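Local coordinates for protein beta-N-acetylhexosaminidase (Mycobacterium smegmatis, PDB 4YYF) that probably catalyses the hydrolysis of terminal non-reducing N-acetyl-D-hexosamine residues from N-acetyl-beta-D-hexosaminides, as a glycosyl hydrolase of family 3, at residues 40-45 / 333-338; 51-56 / 322-327; 115-120 / 140-145; 157-162 / 184-189; 218-223 / 250-255. The protein carries 1 engineered substitution. All coordinates share one frame; numbering follows the deposited sequence.

How the interactions relate
All five contacts belong to one family 3 domain of TIM-barrel type. Interactions 1 and 2 hold neighbouring elements: helices 41-46 and 327-340 pack in interaction 1, whereas interaction 2 lies where the adjacent strands 49-52 and 319-321 end. Interaction 4 is the fully buried one, apolar and without a hydrogen bond between its segments. The others are partly buried, with a salt bridge beside leucines in interaction 1, backbone and methyl contacts in interaction 2, an arginine network in interaction 3 and bridged loops in interaction 5. Interactions 3 and 4 meet directly, Gln120 OE1 lying 2.6 Å from Tyr189 OH, a probable hydrogen bond.

Interaction 1 (40-45 / 333-338); sequences PARDKL and RLEQAL
Leu45 faces Leu334, Glu335 and Leu338 where two outer helices of the TIM-barrel domain meet. The short segments of helices 41-46 and 327-340 cross at 114°, with their axes 10.2 Å apart at closest approach. Leu45 carries the apolar half of the contact mainly through one methyl. Its CD1 rests 3.7 Å from Leu334 CB, and the two leucine side chains slide past each other in opposite directions. The same CD1 lies 3.7 Å from Glu335 CG and also meets Leu338 CD1, so Leu45 CD1 sits among three residues on the facing side of the helix.

Beside this patch runs the polar half, a salt bridge between Arg42 and Glu335. The arginine sends its CG anti to the backbone N (chi1 -172°) and stays extended as far as NE, while the glutamate chain crosses it at about a right angle. The aliphatic part of Arg42 also borders the carboxylate, with CD 3.4 Å from Glu335 OE1.

Further out, Arg42 NH1 has a second acidic partner in Asp332, and NH2 makes a weak hydrogen bond to Pro328 O, which together should help fix the guanidinium. Val348 of helix 345-357 and Leu331 pack against Leu45. In the salt bridge itself, Arg42 NH1 donates over 2.7 Å to the anti lone pair of Glu335 OE1, which sits almost exactly in the guanidinium plane.

Interaction 2 (51-56 / 322-327); sequences VGVTDA and ITTAEV
Val51 meets the 322-327 loop with both of its methyl groups. CG1 lies 3.7 Å from Val327 CG2, the two side chains crossing at about a right angle, and it also borders the carbonyl O of Thr323. CG2, set between the backbone N and the carbonyl carbon, turns to the methyl of Thr324 instead.

Gly52 brings the backbones together. Its CA is 3.5 Å from Ile322 O in a CA-H...O contact, and a reciprocal contact joins Thr323 CA to Gly52 O. The lack of a side chain at Gly52 allows this close approach. Thr324 CG2 packs 3.3 Å from Gly52 O. A water accepts from Thr324 N over 3.1 Å and makes a weak bond to Gly52 O, linking the segments.

Val53 adds CG1, packed obliquely against the Thr324 methyl at 3.9 Å. Thr324 is thereby wedged between Gly52 and the two valines by its CG2, while its OG1 bonds to Asp58 OD1. Asp55 then caps the following helix, its OD1 accepting from Asp58 N.

Within the loop, a type I turn from Thr324 to Val327 leads into helix 327-340. The contact thus lies where parallel neighbouring strands 49-52 and 319-321 of the TIM barrel give way to loops, with helix 56-66 packing on Val53, Thr324 and Val327 from both segments.

Interaction 3 (115-120 / 140-145); sequences SLIGSQ and LDRGRK. With ACT (acetate ion), chain E.
Arg142 is held flat between Ile117 and Gln120, which lie over opposite faces of its guanidinium. Gln120 CB sits 3.6 Å above the centre of one face, whereas Ile117 CD1 is offset toward the rim of the other. The isoleucine side chain crosses the arginine at about a right angle; the glutamine runs obliquely, its amide plane 64° from the guanidinium.

With both faces packed, the edge does the polar work. NH1 and NH2 grip a single atom, Gly118 O, from the same side of its carbonyl plane: NH2 at 3.0 Å is only modestly tilted from that plane, but NH1 at 2.9 Å stands well above it. A bend at chi3 (76°) directs NE into this arrangement, and Glu105 forms a salt bridge with NH2. Water 2 accepts from Arg142 NE over 2.8 Å and can donate to Gln120 OE1, which also bonds to Tyr189 OH.

Lys145, extended beyond CG, crosses Ile117 obliquely, its CB 3.6 Å from Ile117 CG2. Its NZ makes a weak bond to Ile117 O. An acetate, probably from the crystallisation liquor, bridges the two basic residues, OXT 2.8 Å from Arg142 NH1 and O 2.7 Å from Lys145 NZ.

Gly118, the first residue past helix 114-117, leaves helical geometry with positive phi; its carbonyl is gripped end-on by an arginine of helix 132-148, in the outer helical layer of the TIM barrel.

Interaction 4 (157-162 / 184-189); sequences PVVDVT and EYAGAY
The backbone of Pro157, entered through a cis peptide bond, passes the helix at Ala186 with a CA-CA separation of 5.6 Å, and no hydrogen bond joins the two segments. Contact is instead made by small apolar groups. The proline ring turns its CG to the helix, 3.4 Å from Ala186 O and 3.8 Å from Ala186 CB.

The alanine methyl is the shared surface. Beside the ring, Val159 CG1, anti to the carbonyl carbon (chi1 -62°), is the branch that meets Ala186 CB at 3.7 Å. Val158 contributes through its backbone O, which also borders Ala186 CB. One turn further along, Tyr189 CB meets Pro157 CB more loosely at 4.2 Å, whereas the far end of the tyrosine reaches interaction 3.

Behind the loop, Leu202 of strand 199-205 touches both Pro157 and Val159, and helix 234-239 packs on Val159. Next along the loop, Asp160 leaves the helix behind and bonds through its carboxylate to His204 ND1 and His208 N.

Strand 153-154, helix 179-196 and the parallel strand 199-205 follow one another, so this is a loop-on-helix contact within a beta-alpha-beta crossover of the TIM barrel.

Interaction 5 (218-223 / 250-255); sequences GGVTTP and GHMQVP
Two loops of the TIM barrel are joined here by a single beta bridge, between Thr221 and Gln253. They follow the parallel strands 199-205 and 246-249, at the C-terminal ends of those strands, the side on which TIM barrels carry their active sites. Both loops run in the same general sense, 48° apart.

Gln253 supplies both backbone bonds: its N donates almost straight to Val220 O at 2.8 Å, and its O accepts from Thr222 N at 2.9 Å, nearly in line with the carbonyl. Thr221 CA adds a CA-H...O contact to that same Gln253 O.

Met252, present as selenomethionine, packs across from Val220 and Thr222. Thr222 CG2 presses unusually close to Met252 CB, at 3.4 Å, and Val220 CG2 meets Met252 CG obliquely. On the Thr221 side, the methyl CG2 reaches Pro255 CG at 3.7 Å. Thr222 OG1, in turn, borders Val254 but donates to Pro223 O within its own loop.

Water 3 accepts from Val220 N and Gln253 NE2 and donates to His251 O at 2.7 Å. The loops are therefore held by two backbone bonds and a bridging water together with apolar packing on Met252 and Pro255, so main-chain and side-chain contacts alike set their spacing.

Interaction 1 (40-45 / 333-338)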
# COMPACT_ATOMS: atom_id res chain seq x y z
N PRO A 40 -22.85 -9.51 2.91
CA PRO A 40 -23.17 -9.73 1.49
C PRO A 40 -21.89 -9.87 0.68
O PRO A 40 -20.92 -9.17 0.99
CB PRO A 40 -23.87 -8.43 1.09
CG PRO A 40 -24.42 -7.88 2.36
CD PRO A 40 -23.43 -8.25 3.42
N ALA A 41 -21.87 -10.75 -0.31
CA ALA A 41 -20.67 -10.99 -1.11
C ALA A 41 -20.06 -9.71 -1.67
O ALA A 41 -18.84 -9.54 -1.68
CB ALA A 41 -20.96 -11.98 -2.23
N ARG A 42 -20.90 -8.79 -2.14
CA ARG A 42 -20.41 -7.57 -2.77
C ARG A 42 -19.73 -6.66 -1.74
O ARG A 42 -18.75 -5.98 -2.04
CB ARG A 42 -21.56 -6.85 -3.50
CG ARG A 42 -21.15 -5.66 -4.36
CD ARG A 42 -22.34 -5.20 -5.20
NE ARG A 42 -22.04 -4.10 -6.12
CZ ARG A 42 -21.68 -4.26 -7.39
NH1 ARG A 42 -21.54 -5.48 -7.91
NH2 ARG A 42 -21.45 -3.19 -8.14
N ASP A 43 -20.23 -6.66 -0.51
CA ASP A 43 -19.60 -5.83 0.53
C ASP A 43 -18.29 -6.42 1.04
O ASP A 43 -17.38 -5.68 1.44
CB ASP A 43 -20.56 -5.57 1.69
CG ASP A 43 -21.76 -4.72 1.28
OD1 ASP A 43 -21.72 -4.12 0.18
OD2 ASP A 43 -22.73 -4.66 2.05
N LYS A 44 -18.19 -7.75 1.03
CA LYS A 44 -16.92 -8.41 1.31
C LYS A 44 -15.91 -8.01 0.26
O LYS A 44 -14.77 -7.72 0.59
CB LYS A 44 -17.06 -9.93 1.29
CG LYS A 44 -17.90 -10.52 2.39
CD LYS A 44 -17.87 -12.03 2.28
CE LYS A 44 -18.46 -12.69 3.51
NZ LYS A 44 -18.25 -14.17 3.46
N LEU A 45 -16.33 -8.02 -1.00
CA LEU A 45 -15.43 -7.63 -2.10
C LEU A 45 -15.02 -6.16 -2.03
O LEU A 45 -13.85 -5.82 -2.26
CB LEU A 45 -16.07 -7.93 -3.47
CG LEU A 45 -16.27 -9.43 -3.76
CD1 LEU A 45 -17.15 -9.67 -4.98
CD2 LEU A 45 -14.91 -10.09 -3.94
N ARG A 333 -17.24 -7.26 -11.86
CA ARG A 333 -16.32 -8.25 -12.42
C ARG A 333 -15.88 -9.24 -11.34
O ARG A 333 -15.67 -10.43 -11.60
CB ARG A 333 -15.10 -7.54 -13.03
CG ARG A 333 -14.05 -8.47 -13.66
CD ARG A 333 -14.60 -9.18 -14.90
NE ARG A 333 -13.63 -10.09 -15.53
CZ ARG A 333 -13.56 -11.40 -15.31
NH1 ARG A 333 -14.41 -11.97 -14.46
NH2 ARG A 333 -12.65 -12.15 -15.93
N LEU A 334 -15.74 -8.76 -10.11
CA LEU A 334 -15.30 -9.63 -9.02
C LEU A 334 -16.36 -10.66 -8.66
O LEU A 334 -16.04 -11.82 -8.41
CB LEU A 334 -14.88 -8.81 -7.80
CG LEU A 334 -13.60 -8.00 -8.02
CD1 LEU A 334 -13.23 -7.21 -6.76
CD2 LEU A 334 -12.46 -8.93 -8.41
N GLU A 335 -17.62 -10.25 -8.66
CA GLU A 335 -18.72 -11.18 -8.46
C GLU A 335 -18.78 -12.25 -9.55
O GLU A 335 -19.02 -13.43 -9.27
CB GLU A 335 -20.06 -10.43 -8.37
CG GLU A 335 -20.18 -9.53 -7.16
CD GLU A 335 -21.63 -9.19 -6.82
OE1 GLU A 335 -22.03 -8.01 -7.00
OE2 GLU A 335 -22.37 -10.10 -6.38
N GLN A 336 -18.54 -11.85 -10.80
CA GLN A 336 -18.51 -12.81 -11.90
C GLN A 336 -17.35 -13.81 -11.74
O GLN A 336 -17.50 -15.00 -12.04
CB GLN A 336 -18.40 -12.09 -13.24
CG GLN A 336 -19.60 -11.22 -13.58
CD GLN A 336 -19.31 -10.24 -14.70
OE1 GLN A 336 -18.31 -10.38 -15.42
NE2 GLN A 336 -20.16 -9.23 -14.85
N ALA A 337 -16.21 -13.33 -11.26
CA ALA A 337 -15.06 -14.19 -11.06
C ALA A 337 -15.34 -15.24 -9.97
O ALA A 337 -14.88 -16.38 -10.07
CB ALA A 337 -13.84 -13.39 -10.71
N LEU A 338 -16.07 -14.83 -8.94
CA LEU A 338 -16.49 -15.73 -7.88
C LEU A 338 -17.34 -16.83 -8.48
O LEU A 338 -17.12 -18.02 -8.21
CB LEU A 338 -17.29 -14.98 -6.81
CG LEU A 338 -16.47 -14.24 -5.75
CD1 LEU A 338 -17.37 -13.62 -4.70
CD2 LEU A 338 -15.47 -15.20 -5.11

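Interaction 2 (51-56 / 322-327)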
# COMPACT_ATOMS: atom_id res chain seq x y z
N VAL A 51 -9.54 3.20 -2.86
CA VAL A 51 -9.69 4.05 -4.03
C VAL A 51 -9.39 5.51 -3.74
O VAL A 51 -9.80 6.05 -2.71
CB VAL A 51 -11.10 3.91 -4.67
CG1 VAL A 51 -11.27 2.53 -5.30
CG2 VAL A 51 -12.20 4.17 -3.63
N GLY A 52 -8.67 6.15 -4.65
CA GLY A 52 -8.38 7.57 -4.53
C GLY A 52 -9.64 8.39 -4.72
O GLY A 52 -10.48 8.05 -5.56
N VAL A 53 -9.76 9.47 -3.93
CA VAL A 53 -10.92 10.36 -3.98
C VAL A 53 -10.48 11.79 -4.27
O VAL A 53 -9.38 12.17 -3.90
CB VAL A 53 -11.70 10.32 -2.65
CG1 VAL A 53 -12.23 8.91 -2.37
CG2 VAL A 53 -10.83 10.79 -1.50
N THR A 54 -11.33 12.58 -4.93
CA THR A 54 -10.96 13.95 -5.32
C THR A 54 -11.37 14.99 -4.28
O THR A 54 -10.77 16.08 -4.21
CB THR A 54 -11.59 14.35 -6.66
OG1 THR A 54 -13.01 14.13 -6.60
CG2 THR A 54 -11.00 13.55 -7.81
N ASP A 55 -12.39 14.67 -3.50
CA ASP A 55 -12.97 15.63 -2.56
C ASP A 55 -13.98 14.93 -1.67
O ASP A 55 -14.23 13.73 -1.83
CB ASP A 55 -13.66 16.77 -3.33
CG ASP A 55 -14.54 16.25 -4.45
OD1 ASP A 55 -15.52 15.54 -4.16
OD2 ASP A 55 -14.25 16.53 -5.64
N ALA A 56 -14.57 15.68 -0.76
CA ALA A 56 -15.53 15.12 0.19
C ALA A 56 -16.72 14.46 -0.51
O ALA A 56 -17.13 13.38 -0.12
CB ALA A 56 -16.01 16.19 1.18
N ILE A 322 -6.52 4.83 -8.20
CA ILE A 322 -6.60 6.22 -7.74
C ILE A 322 -7.87 6.99 -8.10
O ILE A 322 -7.92 8.21 -7.92
CB ILE A 322 -5.31 7.03 -8.05
CG1 ILE A 322 -5.12 7.22 -9.55
CG2 ILE A 322 -4.09 6.34 -7.42
CD1 ILE A 322 -3.95 8.14 -9.90
N THR A 323 -8.90 6.29 -8.57
CA THR A 323 -10.18 6.92 -8.89
C THR A 323 -11.35 6.06 -8.40
O THR A 323 -11.20 4.85 -8.22
CB THR A 323 -10.32 7.13 -10.41
OG1 THR A 323 -9.96 5.91 -11.07
CG2 THR A 323 -9.39 8.25 -10.89
N THR A 324 -12.51 6.68 -8.21
CA THR A 324 -13.70 5.98 -7.73
C THR A 324 -14.64 5.53 -8.85
O THR A 324 -15.53 4.71 -8.61
CB THR A 324 -14.54 6.88 -6.83
OG1 THR A 324 -14.93 8.03 -7.57
CG2 THR A 324 -13.74 7.31 -5.58
N ALA A 325 -14.48 6.09 -10.05
CA ALA A 325 -15.44 5.84 -11.14
C ALA A 325 -15.61 4.36 -11.46
O ALA A 325 -16.70 3.91 -11.83
CB ALA A 325 -15.04 6.59 -12.40
N GLU A 326 -14.54 3.60 -11.34
CA GLU A 326 -14.55 2.21 -11.81
C GLU A 326 -15.13 1.23 -10.79
O GLU A 326 -15.29 0.05 -11.09
CB GLU A 326 -13.13 1.77 -12.19
CG GLU A 326 -12.50 2.57 -13.32
CD GLU A 326 -11.91 3.91 -12.88
OE1 GLU A 326 -11.91 4.21 -11.66
OE2 GLU A 326 -11.43 4.66 -13.76
N VAL A 327 -15.43 1.72 -9.59
CA VAL A 327 -15.79 0.82 -8.50
C VAL A 327 -16.97 -0.13 -8.82
O VAL A 327 -16.86 -1.33 -8.61
CB VAL A 327 -16.04 1.58 -7.18
CG1 VAL A 327 -16.72 0.68 -6.17
CG2 VAL A 327 -14.70 2.12 -6.62
O HOH W 1 -12.18 9.79 -7.84

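Interaction 3 (115-120 / 140-145)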
# COMPACT_ATOMS: atom_id res chain seq x y z
N SER A 115 1.47 20.58 3.28
CA SER A 115 0.86 21.90 3.47
C SER A 115 0.21 22.01 4.85
O SER A 115 0.05 23.11 5.39
CB SER A 115 -0.17 22.18 2.37
OG SER A 115 -1.19 21.20 2.40
N LEU A 116 -0.14 20.85 5.42
CA LEU A 116 -0.81 20.80 6.72
C LEU A 116 0.10 20.34 7.85
O LEU A 116 -0.08 20.75 9.00
CB LEU A 116 -2.04 19.88 6.65
CG LEU A 116 -3.21 20.35 5.78
CD1 LEU A 116 -4.20 19.20 5.56
CD2 LEU A 116 -3.92 21.52 6.41
N ILE A 117 1.05 19.47 7.56
CA ILE A 117 1.86 18.92 8.64
C ILE A 117 3.32 19.38 8.61
O ILE A 117 4.11 18.99 9.47
CB ILE A 117 1.77 17.37 8.73
CG1 ILE A 117 2.49 16.70 7.56
CG2 ILE A 117 0.31 16.91 8.83
CD1 ILE A 117 2.66 15.17 7.75
N GLY A 118 3.66 20.21 7.63
CA GLY A 118 5.02 20.70 7.48
C GLY A 118 5.81 19.82 6.52
O GLY A 118 5.46 18.67 6.30
N SER A 119 6.89 20.35 5.97
CA SER A 119 7.71 19.51 5.11
C SER A 119 8.77 18.75 5.92
O SER A 119 9.11 19.13 7.04
CB SER A 119 8.37 20.35 4.02
OG SER A 119 9.31 21.23 4.59
N GLN A 120 9.29 17.68 5.33
CA GLN A 120 10.32 16.86 5.95
C GLN A 120 11.35 16.61 4.85
O GLN A 120 10.98 16.49 3.68
CB GLN A 120 9.70 15.54 6.41
CG GLN A 120 10.67 14.50 6.98
CD GLN A 120 10.15 13.10 6.78
OE1 GLN A 120 9.29 12.63 7.53
NE2 GLN A 120 10.64 12.44 5.74
N LEU A 140 7.30 9.62 14.43
CA LEU A 140 6.30 9.68 15.49
C LEU A 140 5.53 11.00 15.47
O LEU A 140 4.30 11.01 15.49
CB LEU A 140 6.97 9.50 16.86
CG LEU A 140 6.03 9.58 18.07
CD1 LEU A 140 4.93 8.50 18.01
CD2 LEU A 140 6.80 9.47 19.38
N ASP A 141 6.26 12.11 15.45
CA ASP A 141 5.63 13.43 15.40
C ASP A 141 4.71 13.59 14.20
O ASP A 141 3.59 14.10 14.32
CB ASP A 141 6.69 14.54 15.39
CG ASP A 141 7.37 14.73 16.74
OD1 ASP A 141 6.85 14.23 17.77
OD2 ASP A 141 8.43 15.40 16.78
N ARG A 142 5.18 13.16 13.03
CA ARG A 142 4.38 13.30 11.82
C ARG A 142 3.20 12.34 11.78
O ARG A 142 2.13 12.69 11.30
CB ARG A 142 5.25 13.20 10.57
CG ARG A 142 6.18 14.39 10.45
CD ARG A 142 7.18 14.21 9.31
NE ARG A 142 6.59 14.41 7.99
CZ ARG A 142 6.29 15.60 7.48
NH1 ARG A 142 6.47 16.70 8.21
NH2 ARG A 142 5.80 15.71 6.25
N GLY A 143 3.40 11.14 12.30
CA GLY A 143 2.30 10.20 12.47
C GLY A 143 1.16 10.76 13.30
O GLY A 143 -0.01 10.58 12.96
N ARG A 144 1.48 11.42 14.40
CA ARG A 144 0.44 12.01 15.24
C ARG A 144 -0.28 13.11 14.47
O ARG A 144 -1.49 13.24 14.59
CB ARG A 144 1.04 12.56 16.54
CG ARG A 144 1.46 11.47 17.51
CD ARG A 144 2.31 12.01 18.63
NE ARG A 144 2.68 10.95 19.58
CZ ARG A 144 3.60 11.06 20.51
NH1 ARG A 144 4.28 12.19 20.64
NH2 ARG A 144 3.86 10.03 21.32
N LYS A 145 0.47 13.87 13.68
CA LYS A 145 -0.13 14.94 12.88
C LYS A 145 -1.05 14.36 11.82
O LYS A 145 -2.09 14.95 11.52
CB LYS A 145 0.95 15.84 12.26
CG LYS A 145 1.66 16.75 13.25
CD LYS A 145 2.87 17.43 12.60
CE LYS A 145 3.68 18.26 13.58
NZ LYS A 145 4.76 19.04 12.88
C ACT E . 7.71 17.02 11.80
O ACT E . 6.70 17.27 12.49
OXT ACT E . 7.67 17.42 10.62
CH3 ACT E . 8.88 16.25 12.34
O HOH W 2 6.46 12.37 6.10

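Interaction 4 (157-162 / 184-189)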
# COMPACT_ATOMS: atom_id res chain seq x y z
N PRO A 157 7.35 3.29 5.27
CA PRO A 157 8.52 3.75 4.53
C PRO A 157 8.80 2.92 3.29
O PRO A 157 8.51 1.73 3.22
CB PRO A 157 9.66 3.53 5.52
CG PRO A 157 9.23 2.27 6.26
CD PRO A 157 7.73 2.47 6.44
N VAL A 158 9.42 3.59 2.32
CA VAL A 158 10.07 2.94 1.21
C VAL A 158 11.25 2.14 1.77
O VAL A 158 12.06 2.68 2.52
CB VAL A 158 10.62 4.01 0.24
CG1 VAL A 158 11.56 3.39 -0.80
CG2 VAL A 158 9.46 4.74 -0.42
N VAL A 159 11.34 0.87 1.41
CA VAL A 159 12.50 0.07 1.82
C VAL A 159 13.33 -0.32 0.61
O VAL A 159 14.30 -1.08 0.72
CB VAL A 159 12.09 -1.17 2.66
CG1 VAL A 159 11.41 -0.74 3.97
CG2 VAL A 159 11.18 -2.07 1.85
N ASP A 160 12.95 0.21 -0.55
CA ASP A 160 13.78 0.09 -1.74
C ASP A 160 15.21 0.55 -1.47
O ASP A 160 15.44 1.51 -0.73
CB ASP A 160 13.20 0.91 -2.90
CG ASP A 160 11.82 0.45 -3.31
OD1 ASP A 160 11.56 -0.78 -3.27
OD2 ASP A 160 11.00 1.32 -3.67
N VAL A 161 16.16 -0.15 -2.09
CA VAL A 161 17.58 0.11 -1.90
C VAL A 161 18.10 0.63 -3.23
O VAL A 161 17.92 -0.02 -4.26
CB VAL A 161 18.29 -1.21 -1.55
CG1 VAL A 161 19.78 -1.00 -1.42
CG2 VAL A 161 17.69 -1.80 -0.27
N THR A 162 18.74 1.80 -3.24
CA THR A 162 19.24 2.35 -4.50
C THR A 162 20.29 3.42 -4.31
O THR A 162 20.39 4.05 -3.25
CB THR A 162 18.09 2.97 -5.34
OG1 THR A 162 18.54 3.22 -6.68
CG2 THR A 162 17.65 4.29 -4.74
N GLU A 184 17.85 -0.18 9.31
CA GLU A 184 17.90 0.68 10.48
C GLU A 184 16.98 1.89 10.36
O GLU A 184 16.15 2.14 11.24
CB GLU A 184 19.33 1.15 10.75
CG GLU A 184 19.50 1.79 12.11
CD GLU A 184 20.87 2.42 12.29
OE1 GLU A 184 21.65 2.45 11.31
OE2 GLU A 184 21.15 2.88 13.42
N TYR A 185 17.09 2.63 9.26
CA TYR A 185 16.36 3.89 9.13
C TYR A 185 14.89 3.71 8.77
O TYR A 185 14.01 4.33 9.40
CB TYR A 185 17.08 4.84 8.16
CG TYR A 185 18.25 5.53 8.80
CD1 TYR A 185 19.47 4.89 8.95
CD2 TYR A 185 18.12 6.83 9.28
CE1 TYR A 185 20.55 5.52 9.56
CE2 TYR A 185 19.19 7.47 9.90
CZ TYR A 185 20.39 6.82 10.03
OH TYR A 185 21.43 7.47 10.63
N ALA A 186 14.59 2.87 7.78
CA ALA A 186 13.18 2.61 7.49
C ALA A 186 12.50 1.94 8.68
O ALA A 186 11.32 2.18 8.97
CB ALA A 186 13.02 1.76 6.24
N GLY A 187 13.24 1.07 9.37
CA GLY A 187 12.71 0.42 10.55
C GLY A 187 12.30 1.44 11.61
O GLY A 187 11.24 1.32 12.24
N ALA A 188 13.15 2.45 11.78
CA ALA A 188 12.88 3.52 12.73
C ALA A 188 11.66 4.31 12.28
O ALA A 188 10.81 4.68 13.10
CB ALA A 188 14.10 4.45 12.87
N TYR A 189 11.58 4.56 10.97
CA TYR A 189 10.48 5.36 10.44
C TYR A 189 9.17 4.59 10.63
O TYR A 189 8.15 5.17 11.02
CB TYR A 189 10.70 5.74 8.96
CG TYR A 189 9.96 7.00 8.56
CD1 TYR A 189 8.60 6.97 8.25
CD2 TYR A 189 10.60 8.24 8.52
CE1 TYR A 189 7.90 8.14 7.92
CE2 TYR A 189 9.91 9.41 8.17
CZ TYR A 189 8.57 9.35 7.87
OH TYR A 189 7.88 10.50 7.53

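Interaction 5 (218-223 / 250-255)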
# COMPACT_ATOMS: atom_id res chain seq x y z
N GLY A 218 5.58 2.67 -17.75
CA GLY A 218 5.64 1.46 -18.57
C GLY A 218 6.21 0.30 -17.79
O GLY A 218 6.43 0.41 -16.59
N GLY A 219 6.44 -0.82 -18.47
CA GLY A 219 6.95 -2.01 -17.80
C GLY A 219 8.39 -1.82 -17.40
O GLY A 219 9.16 -1.15 -18.10
N VAL A 220 8.77 -2.41 -16.27
CA VAL A 220 10.14 -2.37 -15.78
C VAL A 220 10.57 -3.75 -15.27
O VAL A 220 9.72 -4.57 -14.91
CB VAL A 220 10.33 -1.32 -14.65
CG1 VAL A 220 9.89 0.06 -15.11
CG2 VAL A 220 9.56 -1.73 -13.39
N THR A 221 11.88 -3.98 -15.25
CA THR A 221 12.46 -5.25 -14.81
C THR A 221 13.49 -5.04 -13.69
O THR A 221 14.27 -4.09 -13.73
CB THR A 221 13.15 -5.97 -15.99
OG1 THR A 221 12.22 -6.12 -17.06
CG2 THR A 221 13.66 -7.36 -15.58
N THR A 222 13.50 -5.92 -12.70
CA THR A 222 14.49 -5.87 -11.63
C THR A 222 15.66 -6.79 -11.95
O THR A 222 15.59 -7.57 -12.90
CB THR A 222 13.90 -6.38 -10.32
OG1 THR A 222 13.66 -7.78 -10.45
CG2 THR A 222 12.60 -5.66 -9.98
N PRO A 223 16.74 -6.74 -11.13
CA PRO A 223 17.73 -7.82 -11.19
C PRO A 223 17.06 -9.15 -10.85
O PRO A 223 15.97 -9.14 -10.28
CB PRO A 223 18.71 -7.45 -10.07
CG PRO A 223 18.59 -5.96 -9.94
CD PRO A 223 17.15 -5.66 -10.20
N GLY A 250 5.05 -4.01 -5.73
CA GLY A 250 5.14 -3.13 -6.88
C GLY A 250 4.89 -3.86 -8.19
O GLY A 250 4.60 -5.06 -8.19
N HIS A 251 5.01 -3.15 -9.31
CA HIS A 251 4.63 -3.71 -10.61
C HIS A 251 5.83 -4.20 -11.42
O HIS A 251 5.68 -4.54 -12.61
CB HIS A 251 3.86 -2.66 -11.46
CG HIS A 251 2.65 -2.09 -10.78
ND1 HIS A 251 1.79 -2.85 -10.02
CD2 HIS A 251 2.17 -0.82 -10.75
CE1 HIS A 251 0.82 -2.07 -9.56
NE2 HIS A 251 1.03 -0.84 -9.99
N MSE A 252 7.02 -4.25 -10.82
CA MSE A 252 8.20 -4.67 -11.58
C MSE A 252 8.07 -6.12 -12.00
O MSE A 252 7.43 -6.91 -11.31
CB MSE A 252 9.46 -4.55 -10.72
CG MSE A 252 9.67 -3.22 -10.01
SE MSE A 252 8.77 -3.09 -8.28
CE MSE A 252 9.10 -4.87 -7.61
N GLN A 253 8.66 -6.46 -13.14
CA GLN A 253 8.83 -7.86 -13.53
C GLN A 253 10.14 -8.36 -12.92
O GLN A 253 11.16 -7.68 -13.00
CB GLN A 253 8.89 -7.98 -15.05
CG GLN A 253 7.61 -7.51 -15.73
CD GLN A 253 7.81 -7.17 -17.19
OE1 GLN A 253 8.20 -8.02 -17.99
NE2 GLN A 253 7.55 -5.91 -17.55
N VAL A 254 10.10 -9.54 -12.30
CA VAL A 254 11.28 -10.09 -11.64
C VAL A 254 11.74 -11.39 -12.29
O VAL A 254 11.04 -12.40 -12.20
CB VAL A 254 10.99 -10.39 -10.14
CG1 VAL A 254 12.25 -10.88 -9.41
CG2 VAL A 254 10.38 -9.18 -9.44
N PRO A 255 12.92 -11.38 -12.95
CA PRO A 255 13.45 -12.62 -13.55
C PRO A 255 13.69 -13.68 -12.48
O PRO A 255 14.21 -13.36 -11.41
CB PRO A 255 14.80 -12.18 -14.16
CG PRO A 255 14.70 -10.67 -14.29
CD PRO A 255 13.84 -10.25 -13.12
O HOH W 3 6.51 -4.16 -15.18